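Local coordinates for pesticidal crystal protein Cry4Aa (Bacillus thuringiensis, PDB 2C9K) that kills mosquito larvae as a three-domain delta-endotoxin, binding midgut epithelial cells and causing their colloid-osmotic lysis, at residues L216-R229 / F269-E283. Numbering follows the deposited sequence.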
ATOM      1  N   LEU A 216      26.706 -12.307  -5.079  1.00 33.93           N
ATOM      2  CA  LEU A 216      26.245 -13.465  -4.324  1.00 32.25           C
ATOM      3  C   LEU A 216      26.723 -14.775  -4.947  1.00 31.82           C
ATOM      4  O   LEU A 216      26.250 -15.856  -4.597  1.00 32.23           O
ATOM      5  CB  LEU A 216      24.720 -13.449  -4.251  1.00 31.07           C
ATOM      6  CG  LEU A 216      24.103 -12.188  -3.651  1.00 28.82           C
ATOM      7  CD1 LEU A 216      22.604 -12.355  -3.587  1.00 28.78           C
ATOM      8  CD2 LEU A 216      24.670 -11.941  -2.258  1.00 29.76           C
ATOM      9  N   ASP A 217      27.676 -14.661  -5.865  1.00 31.43           N
ATOM     10  CA  ASP A 217      28.235 -15.804  -6.569  1.00 30.53           C
ATOM     11  C   ASP A 217      27.205 -16.523  -7.419  1.00 29.55           C
ATOM     12  O   ASP A 217      27.286 -17.733  -7.622  1.00 30.52           O
ATOM     13  CB  ASP A 217      28.900 -16.769  -5.589  1.00 30.86           C
ATOM     14  CG  ASP A 217      30.274 -16.291  -5.164  1.00 33.68           C
ATOM     15  OD1 ASP A 217      31.140 -16.083  -6.049  1.00 32.73           O
ATOM     16  OD2 ASP A 217      30.496 -16.113  -3.950  1.00 35.23           O
ATOM     17  N   GLY A 218      26.236 -15.758  -7.911  1.00 29.14           N
ATOM     18  CA  GLY A 218      25.208 -16.310  -8.769  1.00 28.83           C
ATOM     19  C   GLY A 218      23.811 -16.422  -8.190  1.00 29.08           C
ATOM     20  O   GLY A 218      22.836 -16.516  -8.937  1.00 31.02           O
ATOM     21  N   ASN A 219      23.686 -16.406  -6.872  1.00 27.46           N
ATOM     22  CA  ASN A 219      22.365 -16.555  -6.288  1.00 27.22           C
ATOM     23  C   ASN A 219      21.450 -15.405  -6.675  1.00 27.34           C
ATOM     24  O   ASN A 219      21.920 -14.326  -7.034  1.00 26.75           O
ATOM     25  CB  ASN A 219      22.462 -16.660  -4.759  1.00 25.68           C
ATOM     26  CG  ASN A 219      21.195 -17.226  -4.135  1.00 24.39           C
ATOM     27  OD1 ASN A 219      20.299 -17.676  -4.840  1.00 23.87           O
ATOM     28  ND2 ASN A 219      21.123 -17.214  -2.809  1.00 24.00           N
ATOM     29  N   ILE A 220      20.144 -15.654  -6.649  1.00 26.58           N
ATOM     30  CA  ILE A 220      19.182 -14.604  -6.935  1.00 26.91           C
ATOM     31  C   ILE A 220      19.308 -13.751  -5.687  1.00 27.00           C
ATOM     32  O   ILE A 220      19.486 -14.298  -4.597  1.00 27.94           O
ATOM     33  CB  ILE A 220      17.742 -15.146  -6.997  1.00 27.94           C
ATOM     34  CG1 ILE A 220      17.633 -16.214  -8.084  1.00 28.42           C
ATOM     35  CG2 ILE A 220      16.763 -13.999  -7.257  1.00 26.50           C
ATOM     36  CD1 ILE A 220      17.966 -15.709  -9.476  1.00 29.23           C
ATOM     37  N   ASN A 221      19.232 -12.430  -5.823  1.00 26.20           N
ATOM     38  CA  ASN A 221      19.351 -11.564  -4.652  1.00 25.30           C
ATOM     39  C   ASN A 221      18.001 -11.143  -4.069  1.00 26.17           C
ATOM     40  O   ASN A 221      17.347 -10.228  -4.582  1.00 27.32           O
ATOM     41  CB  ASN A 221      20.155 -10.315  -4.983  1.00 23.25           C
ATOM     42  CG  ASN A 221      20.532  -9.538  -3.743  1.00 23.75           C
ATOM     43  OD1 ASN A 221      19.703  -9.321  -2.863  1.00 23.04           O
ATOM     44  ND2 ASN A 221      21.787  -9.112  -3.666  1.00 22.58           N
ATOM     45  N   TRP A 222      17.603 -11.806  -2.984  1.00 25.65           N
ATOM     46  CA  TRP A 222      16.337 -11.526  -2.308  1.00 25.58           C
ATOM     47  C   TRP A 222      16.186 -10.098  -1.757  1.00 26.06           C
ATOM     48  O   TRP A 222      15.100  -9.522  -1.819  1.00 25.84           O
ATOM     49  CB  TRP A 222      16.124 -12.521  -1.163  1.00 23.52           C
ATOM     50  CG  TRP A 222      14.888 -12.250  -0.378  1.00 19.17           C
ATOM     51  CD1 TRP A 222      13.623 -12.677  -0.657  1.00 18.47           C
ATOM     52  CD2 TRP A 222      14.786 -11.426   0.778  1.00 18.10           C
ATOM     53  NE1 TRP A 222      12.737 -12.166   0.254  1.00 14.57           N
ATOM     54  CE2 TRP A 222      13.425 -11.392   1.149  1.00 15.80           C
ATOM     55  CE3 TRP A 222      15.713 -10.704   1.538  1.00 18.02           C
ATOM     56  CZ2 TRP A 222      12.969 -10.667   2.245  1.00 14.90           C
ATOM     57  CZ3 TRP A 222      15.256  -9.984   2.626  1.00 16.93           C
ATOM     58  CH2 TRP A 222      13.896  -9.974   2.969  1.00 16.25           C
ATOM     59  N   ASN A 223      17.260  -9.529  -1.214  1.00 26.16           N
ATOM     60  CA  ASN A 223      17.184  -8.176  -0.659  1.00 24.38           C
ATOM     61  C   ASN A 223      16.896  -7.165  -1.759  1.00 22.12           C
ATOM     62  O   ASN A 223      16.205  -6.166  -1.550  1.00 20.78           O
ATOM     63  CB  ASN A 223      18.488  -7.795   0.052  1.00 25.03           C
ATOM     64  CG  ASN A 223      18.323  -6.572   0.944  1.00 28.68           C
ATOM     65  OD1 ASN A 223      19.296  -6.013   1.437  1.00 32.10           O
ATOM     66  ND2 ASN A 223      17.078  -6.158   1.160  1.00 31.40           N
ATOM     67  N   THR A 224      17.439  -7.428  -2.939  1.00 20.44           N
ATOM     68  CA  THR A 224      17.232  -6.540  -4.074  1.00 18.71           C
ATOM     69  C   THR A 224      15.771  -6.648  -4.496  1.00 17.48           C
ATOM     70  O   THR A 224      15.125  -5.666  -4.819  1.00 15.81           O
ATOM     71  CB  THR A 224      18.159  -6.942  -5.239  1.00 17.67           C
ATOM     72  OG1 THR A 224      19.524  -6.746  -4.842  1.00 13.56           O
ATOM     73  CG2 THR A 224      17.849  -6.122  -6.479  1.00 16.08           C
ATOM     74  N   TYR A 225      15.267  -7.871  -4.466  1.00 18.52           N
ATOM     75  CA  TYR A 225      13.899  -8.163  -4.827  1.00 19.00           C
ATOM     76  C   TYR A 225      12.998  -7.421  -3.850  1.00 19.27           C
ATOM     77  O   TYR A 225      12.042  -6.755  -4.236  1.00 19.00           O
ATOM     78  CB  TYR A 225      13.669  -9.678  -4.720  1.00 20.79           C
ATOM     79  CG  TYR A 225      12.283 -10.132  -5.101  1.00 22.11           C
ATOM     80  CD1 TYR A 225      11.996 -10.569  -6.394  1.00 23.42           C
ATOM     81  CD2 TYR A 225      11.247 -10.094  -4.178  1.00 22.83           C
ATOM     82  CE1 TYR A 225      10.711 -10.954  -6.753  1.00 23.82           C
ATOM     83  CE2 TYR A 225       9.965 -10.473  -4.528  1.00 25.44           C
ATOM     84  CZ  TYR A 225       9.703 -10.903  -5.812  1.00 24.54           C
ATOM     85  OH  TYR A 225       8.429 -11.295  -6.131  1.00 26.46           O
ATOM     86  N   ASN A 226      13.323  -7.528  -2.571  1.00 19.76           N
ATOM     87  CA  ASN A 226      12.523  -6.888  -1.543  1.00 20.61           C
ATOM     88  C   ASN A 226      12.566  -5.356  -1.599  1.00 21.55           C
ATOM     89  O   ASN A 226      11.546  -4.698  -1.391  1.00 22.56           O
ATOM     90  CB  ASN A 226      12.975  -7.383  -0.169  1.00 19.48           C
ATOM     91  CG  ASN A 226      12.116  -6.849   0.947  1.00 21.23           C
ATOM     92  OD1 ASN A 226      10.947  -7.221   1.080  1.00 21.70           O
ATOM     93  ND2 ASN A 226      12.686  -5.961   1.759  1.00 20.66           N
ATOM     94  N   THR A 227      13.734  -4.786  -1.880  1.00 20.89           N
ATOM     95  CA  THR A 227      13.853  -3.336  -1.941  1.00 20.03           C
ATOM     96  C   THR A 227      12.995  -2.785  -3.075  1.00 20.20           C
ATOM     97  O   THR A 227      12.235  -1.831  -2.898  1.00 19.68           O
ATOM     98  CB  THR A 227      15.322  -2.903  -2.156  1.00 19.20           C
ATOM     99  OG1 THR A 227      16.121  -3.387  -1.074  1.00 20.59           O
ATOM    100  CG2 THR A 227      15.434  -1.392  -2.206  1.00 17.55           C
ATOM    101  N   TYR A 228      13.121  -3.398  -4.242  1.00 20.38           N
ATOM    102  CA  TYR A 228      12.363  -2.970  -5.404  1.00 20.84           C
ATOM    103  C   TYR A 228      10.854  -2.989  -5.124  1.00 22.22           C
ATOM    104  O   TYR A 228      10.109  -2.138  -5.619  1.00 21.42           O
ATOM    105  CB  TYR A 228      12.681  -3.879  -6.580  1.00 16.80           C
ATOM    106  CG  TYR A 228      11.850  -3.584  -7.791  1.00 18.65           C
ATOM    107  CD1 TYR A 228      12.074  -2.444  -8.561  1.00 17.20           C
ATOM    108  CD2 TYR A 228      10.828  -4.445  -8.170  1.00 19.67           C
ATOM    109  CE1 TYR A 228      11.303  -2.177  -9.679  1.00 17.12           C
ATOM    110  CE2 TYR A 228      10.052  -4.187  -9.286  1.00 19.30           C
ATOM    111  CZ  TYR A 228      10.292  -3.058 -10.038  1.00 18.60           C
ATOM    112  OH  TYR A 228       9.519  -2.840 -11.159  1.00 21.21           O
ATOM    113  N   ARG A 229      10.425  -3.961  -4.320  1.00 22.82           N
ATOM    114  CA  ARG A 229       9.022  -4.134  -3.951  1.00 22.97           C
ATOM    115  C   ARG A 229       8.557  -3.038  -3.001  1.00 24.38           C
ATOM    116  O   ARG A 229       7.472  -2.472  -3.152  1.00 25.27           O
ATOM    117  CB  ARG A 229       8.820  -5.511  -3.301  1.00 21.30           C
ATOM    118  CG  ARG A 229       7.418  -5.753  -2.744  1.00 19.95           C
ATOM    119  CD  ARG A 229       7.227  -7.204  -2.331  1.00 18.30           C
ATOM    120  NE  ARG A 229       8.163  -7.617  -1.292  1.00 14.17           N
ATOM    121  CZ  ARG A 229       8.394  -8.885  -0.971  1.00 12.52           C
ATOM    122  NH1 ARG A 229       7.758  -9.861  -1.603  1.00  7.48           N
ATOM    123  NH2 ARG A 229       9.274  -9.177  -0.026  1.00 11.87           N
ATOM    124  N   PHE A 269      21.487  -8.266   6.305  1.00 24.17           N
ATOM    125  CA  PHE A 269      21.435  -9.087   5.114  1.00 25.29           C
ATOM    126  C   PHE A 269      22.825  -9.420   4.579  1.00 27.13           C
ATOM    127  O   PHE A 269      23.171 -10.583   4.367  1.00 28.54           O
ATOM    128  CB  PHE A 269      20.662  -8.375   4.012  1.00 23.09           C
ATOM    129  CG  PHE A 269      20.708  -9.097   2.704  1.00 21.94           C
ATOM    130  CD1 PHE A 269      19.949 -10.246   2.505  1.00 20.92           C
ATOM    131  CD2 PHE A 269      21.567  -8.677   1.695  1.00 19.46           C
ATOM    132  CE1 PHE A 269      20.052 -10.973   1.316  1.00 21.57           C
ATOM    133  CE2 PHE A 269      21.674  -9.396   0.507  1.00 20.00           C
ATOM    134  CZ  PHE A 269      20.917 -10.546   0.317  1.00 20.28           C
ATOM    135  N   GLU A 270      23.615  -8.380   4.356  1.00 29.05           N
ATOM    136  CA  GLU A 270      24.946  -8.535   3.799  1.00 29.03           C
ATOM    137  C   GLU A 270      25.961  -9.260   4.673  1.00 27.25           C
ATOM    138  O   GLU A 270      26.808  -9.970   4.154  1.00 27.44           O
ATOM    139  CB  GLU A 270      25.484  -7.162   3.377  1.00 29.74           C
ATOM    140  CG  GLU A 270      24.548  -6.412   2.424  1.00 36.41           C
ATOM    141  CD  GLU A 270      23.516  -5.511   3.139  1.00 43.15           C
ATOM    142  OE1 GLU A 270      22.949  -5.924   4.188  1.00 43.76           O
ATOM    143  OE2 GLU A 270      23.264  -4.384   2.632  1.00 43.77           O
ATOM    144  N   GLU A 271      25.881  -9.108   5.988  0.50 26.63           N
ATOM    145  CA  GLU A 271      26.853  -9.771   6.846  0.50 25.85           C
ATOM    146  C   GLU A 271      26.416 -11.111   7.406  0.50 24.38           C
ATOM    147  O   GLU A 271      27.030 -11.639   8.331  0.50 22.64           O
ATOM    148  CB  GLU A 271      27.285  -8.833   7.970  0.50 28.72           C
ATOM    149  CG  GLU A 271      28.157  -7.699   7.459  1.00 33.86           C
ATOM    150  CD  GLU A 271      28.949  -7.015   8.557  1.00 38.50           C
ATOM    151  OE1 GLU A 271      29.832  -6.195   8.217  1.00 39.44           O
ATOM    152  OE2 GLU A 271      28.689  -7.295   9.755  1.00 40.27           O
ATOM    153  N   SER A 272      25.359 -11.663   6.820  1.00 24.21           N
ATOM    154  CA  SER A 272      24.830 -12.964   7.216  1.00 23.92           C
ATOM    155  C   SER A 272      24.895 -13.867   5.994  1.00 24.16           C
ATOM    156  O   SER A 272      24.865 -13.385   4.868  1.00 23.87           O
ATOM    157  CB  SER A 272      23.390 -12.830   7.693  1.00 24.38           C
ATOM    158  OG  SER A 272      23.315 -11.929   8.787  1.00 24.64           O
ATOM    159  N   PRO A 273      24.991 -15.190   6.201  1.00 25.57           N
ATOM    160  CA  PRO A 273      25.069 -16.154   5.092  1.00 26.02           C
ATOM    161  C   PRO A 273      23.764 -16.454   4.368  1.00 27.08           C
ATOM    162  O   PRO A 273      23.776 -16.868   3.208  1.00 28.96           O
ATOM    163  CB  PRO A 273      25.632 -17.397   5.767  1.00 24.19           C
ATOM    164  CG  PRO A 273      24.964 -17.340   7.100  1.00 26.02           C
ATOM    165  CD  PRO A 273      25.133 -15.878   7.495  1.00 25.14           C
ATOM    166  N   TYR A 274      22.645 -16.250   5.048  1.00 26.80           N
ATOM    167  CA  TYR A 274      21.340 -16.535   4.469  1.00 28.34           C
ATOM    168  C   TYR A 274      21.136 -16.017   3.047  1.00 27.54           C
ATOM    169  O   TYR A 274      20.234 -16.470   2.339  1.00 26.57           O
ATOM    170  CB  TYR A 274      20.246 -15.996   5.393  1.00 29.80           C
ATOM    171  CG  TYR A 274      20.477 -16.421   6.813  1.00 30.65           C
ATOM    172  CD1 TYR A 274      20.989 -15.528   7.748  1.00 31.37           C
ATOM    173  CD2 TYR A 274      20.280 -17.748   7.202  1.00 31.02           C
ATOM    174  CE1 TYR A 274      21.309 -15.945   9.040  1.00 32.08           C
ATOM    175  CE2 TYR A 274      20.593 -18.175   8.489  1.00 31.52           C
ATOM    176  CZ  TYR A 274      21.110 -17.265   9.401  1.00 32.03           C
ATOM    177  OH  TYR A 274      21.435 -17.667  10.673  1.00 32.70           O
ATOM    178  N   LYS A 275      21.969 -15.077   2.624  1.00 25.90           N
ATOM    179  CA  LYS A 275      21.839 -14.539   1.280  1.00 25.33           C
ATOM    180  C   LYS A 275      22.224 -15.583   0.239  1.00 26.06           C
ATOM    181  O   LYS A 275      21.944 -15.412  -0.944  1.00 27.59           O
ATOM    182  CB  LYS A 275      22.710 -13.291   1.122  1.00 23.06           C
ATOM    183  CG  LYS A 275      24.152 -13.487   1.556  1.00 22.78           C
ATOM    184  CD  LYS A 275      24.945 -12.204   1.437  1.00 20.29           C
ATOM    185  CE  LYS A 275      26.423 -12.460   1.652  1.00 21.88           C
ATOM    186  NZ  LYS A 275      27.223 -11.198   1.657  1.00 20.90           N
ATOM    187  N   TYR A 276      22.851 -16.672   0.683  1.00 26.49           N
ATOM    188  CA  TYR A 276      23.292 -17.736  -0.225  1.00 25.37           C
ATOM    189  C   TYR A 276      22.293 -18.881  -0.333  1.00 24.24           C
ATOM    190  O   TYR A 276      22.469 -19.793  -1.130  1.00 23.07           O
ATOM    191  CB  TYR A 276      24.655 -18.283   0.218  1.00 25.06           C
ATOM    192  CG  TYR A 276      25.795 -17.287   0.123  1.00 23.11           C
ATOM    193  CD1 TYR A 276      26.571 -16.983   1.239  1.00 23.84           C
ATOM    194  CD2 TYR A 276      26.097 -16.647  -1.079  1.00 23.23           C
ATOM    195  CE1 TYR A 276      27.612 -16.070   1.165  1.00 23.09           C
ATOM    196  CE2 TYR A 276      27.142 -15.728  -1.165  1.00 22.82           C
ATOM    197  CZ  TYR A 276      27.889 -15.447  -0.033  1.00 23.50           C
ATOM    198  OH  TYR A 276      28.902 -14.526  -0.088  1.00 25.27           O
ATOM    199  N   TYR A 277      21.249 -18.826   0.485  1.00 24.96           N
ATOM    200  CA  TYR A 277      20.205 -19.840   0.473  1.00 24.19           C
ATOM    201  C   TYR A 277      19.204 -19.520  -0.620  1.00 25.06           C
ATOM    202  O   TYR A 277      19.240 -18.441  -1.218  1.00 24.63           O
ATOM    203  CB  TYR A 277      19.477 -19.877   1.811  1.00 23.33           C
ATOM    204  CG  TYR A 277      20.233 -20.589   2.896  1.00 23.75           C
ATOM    205  CD1 TYR A 277      21.491 -20.147   3.303  1.00 24.88           C
ATOM    206  CD2 TYR A 277      19.700 -21.718   3.512  1.00 24.39           C
ATOM    207  CE1 TYR A 277      22.199 -20.817   4.294  1.00 25.02           C
ATOM    208  CE2 TYR A 277      20.395 -22.392   4.501  1.00 25.02           C
ATOM    209  CZ  TYR A 277      21.640 -21.935   4.886  1.00 25.15           C
ATOM    210  OH  TYR A 277      22.321 -22.595   5.868  1.00 26.80           O
ATOM    211  N   ASP A 278      18.300 -20.462  -0.860  1.00 26.60           N
ATOM    212  CA  ASP A 278      17.273 -20.324  -1.881  1.00 27.32           C
ATOM    213  C   ASP A 278      16.427 -19.070  -1.683  1.00 26.19           C
ATOM    214  O   ASP A 278      16.162 -18.653  -0.557  1.00 25.74           O
ATOM    215  CB  ASP A 278      16.368 -21.554  -1.869  1.00 32.84           C
ATOM    216  CG  ASP A 278      15.463 -21.617  -3.079  1.00 38.42           C
ATOM    217  OD1 ASP A 278      15.992 -21.814  -4.200  1.00 41.22           O
ATOM    218  OD2 ASP A 278      14.228 -21.461  -2.914  1.00 40.67           O
ATOM    219  N   PHE A 279      16.001 -18.480  -2.791  1.00 25.12           N
ATOM    220  CA  PHE A 279      15.188 -17.278  -2.755  1.00 24.51           C
ATOM    221  C   PHE A 279      13.918 -17.498  -1.942  1.00 25.91           C
ATOM    222  O   PHE A 279      13.706 -16.863  -0.912  1.00 26.80           O
ATOM    223  CB  PHE A 279      14.801 -16.866  -4.177  1.00 24.69           C
ATOM    224  CG  PHE A 279      13.836 -15.718  -4.233  1.00 23.71           C
ATOM    225  CD1 PHE A 279      14.299 -14.408  -4.297  1.00 24.37           C
ATOM    226  CD2 PHE A 279      12.466 -15.946  -4.164  1.00 23.35           C
ATOM    227  CE1 PHE A 279      13.415 -13.336  -4.286  1.00 26.50           C
ATOM    228  CE2 PHE A 279      11.570 -14.886  -4.150  1.00 26.22           C
ATOM    229  CZ  PHE A 279      12.043 -13.573  -4.210  1.00 26.81           C
ATOM    230  N   GLN A 280      13.071 -18.404  -2.420  1.00 26.05           N
ATOM    231  CA  GLN A 280      11.805 -18.685  -1.765  1.00 26.33           C
ATOM    232  C   GLN A 280      11.954 -19.014  -0.294  1.00 26.67           C
ATOM    233  O   GLN A 280      11.036 -18.789   0.490  1.00 28.12           O
ATOM    234  CB  GLN A 280      11.084 -19.830  -2.470  1.00 26.74           C
ATOM    235  CG  GLN A 280       9.652 -20.017  -2.004  1.00 29.47           C
ATOM    236  CD  GLN A 280       8.816 -18.769  -2.213  1.00 31.90           C
ATOM    237  OE1 GLN A 280       8.793 -18.206  -3.309  1.00 34.27           O
ATOM    238  NE2 GLN A 280       8.122 -18.332  -1.166  1.00 30.60           N
ATOM    239  N   TYR A 281      13.107 -19.549   0.085  1.00 26.27           N
ATOM    240  CA  TYR A 281      13.344 -19.899   1.476  1.00 25.60           C
ATOM    241  C   TYR A 281      13.420 -18.643   2.333  1.00 25.63           C
ATOM    242  O   TYR A 281      12.821 -18.573   3.406  1.00 24.75           O
ATOM    243  CB  TYR A 281      14.634 -20.686   1.602  1.00 27.06           C
ATOM    244  CG  TYR A 281      14.985 -20.987   3.025  1.00 28.19           C
ATOM    245  CD1 TYR A 281      14.255 -21.918   3.759  1.00 29.62           C
ATOM    246  CD2 TYR A 281      16.032 -20.322   3.651  1.00 28.67           C
ATOM    247  CE1 TYR A 281      14.564 -22.178   5.090  1.00 31.82           C
ATOM    248  CE2 TYR A 281      16.350 -20.571   4.971  1.00 32.11           C
ATOM    249  CZ  TYR A 281      15.615 -21.498   5.685  1.00 32.45           C
ATOM    250  OH  TYR A 281      15.945 -21.749   6.989  1.00 35.00           O
ATOM    251  N   GLN A 282      14.170 -17.656   1.855  1.00 24.90           N
ATOM    252  CA  GLN A 282      14.305 -16.383   2.554  1.00 24.78           C
ATOM    253  C   GLN A 282      12.941 -15.693   2.591  1.00 25.25           C
ATOM    254  O   GLN A 282      12.524 -15.166   3.625  1.00 25.67           O
ATOM    255  CB  GLN A 282      15.317 -15.493   1.830  1.00 23.66           C
ATOM    256  CG  GLN A 282      16.743 -15.949   2.001  1.00 23.66           C
ATOM    257  CD  GLN A 282      17.681 -15.332   0.995  1.00 23.54           C
ATOM    258  OE1 GLN A 282      17.938 -15.906  -0.062  1.00 24.46           O
ATOM    259  NE2 GLN A 282      18.191 -14.152   1.311  1.00 24.16           N
ATOM    260  N   GLU A 283      12.249 -15.701   1.455  1.00 25.46           N
ATOM    261  CA  GLU A 283      10.929 -15.091   1.364  1.00 26.83           C
ATOM    262  C   GLU A 283       9.987 -15.693   2.403  1.00 26.86           C
ATOM    263  O   GLU A 283       9.316 -14.975   3.141  1.00 27.25           O
ATOM    264  CB  GLU A 283      10.339 -15.308  -0.030  1.00 27.97           C
ATOM    265  CG  GLU A 283       8.972 -14.685  -0.217  1.00 27.74           C
ATOM    266  CD  GLU A 283       9.021 -13.179  -0.255  1.00 28.13           C
ATOM    267  OE1 GLU A 283      10.031 -12.601   0.196  1.00 26.92           O
ATOM    268  OE2 GLU A 283       8.041 -12.573  -0.732  1.00 30.11           O
TER
HETATM  269  O   HOH W   1      29.778 -14.256  -2.335  1.00 18.97           O
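Trp222 meets Phe279 where helices 222-229 and 279-283 cross at -55°, the axes of these short segments approaching to 10.6 Å. The contact joins the last helix of the N-terminal helical bundle of this three-domain Cry toxin to the start of the second, beta-rich domain. Phe279, with CG anti to the backbone N (chi1 174°), drives its ring edge into the face of Tyr225, an edge-to-face pair with centroids 4.7 Å apart; the Trp222 five-membered ring meets Phe279 obliquely, completing an aromatic cluster. Gln282 CB lies over one face of the indole, toward its rim, and Asn226 CB, one turn along the same helix as Trp222, over the other. Next to Trp222, Asn223 CB sits squarely over the Phe269 ring, 3.4 Å from its centroid, a CH-pi contact. Ahead of the helices, Asn219 ND2 donates a bent bond to Lys275 O (2.7 Å) in the 3-10 segment 274-276 and a straighter one to Tyr277 O (2.8 Å) just after it. Glu283 divides its carboxylate: OE1 accepts an almost straight bond from Trp222 NE1 (2.7 Å), in the indole plane, while the syn lone pair of OE2 takes Arg229 NH1 in a salt bridge of 2.9 Å. Asn226 OD1 steadies the same guanidinium, receiving Arg229 NH2 at 2.8 Å.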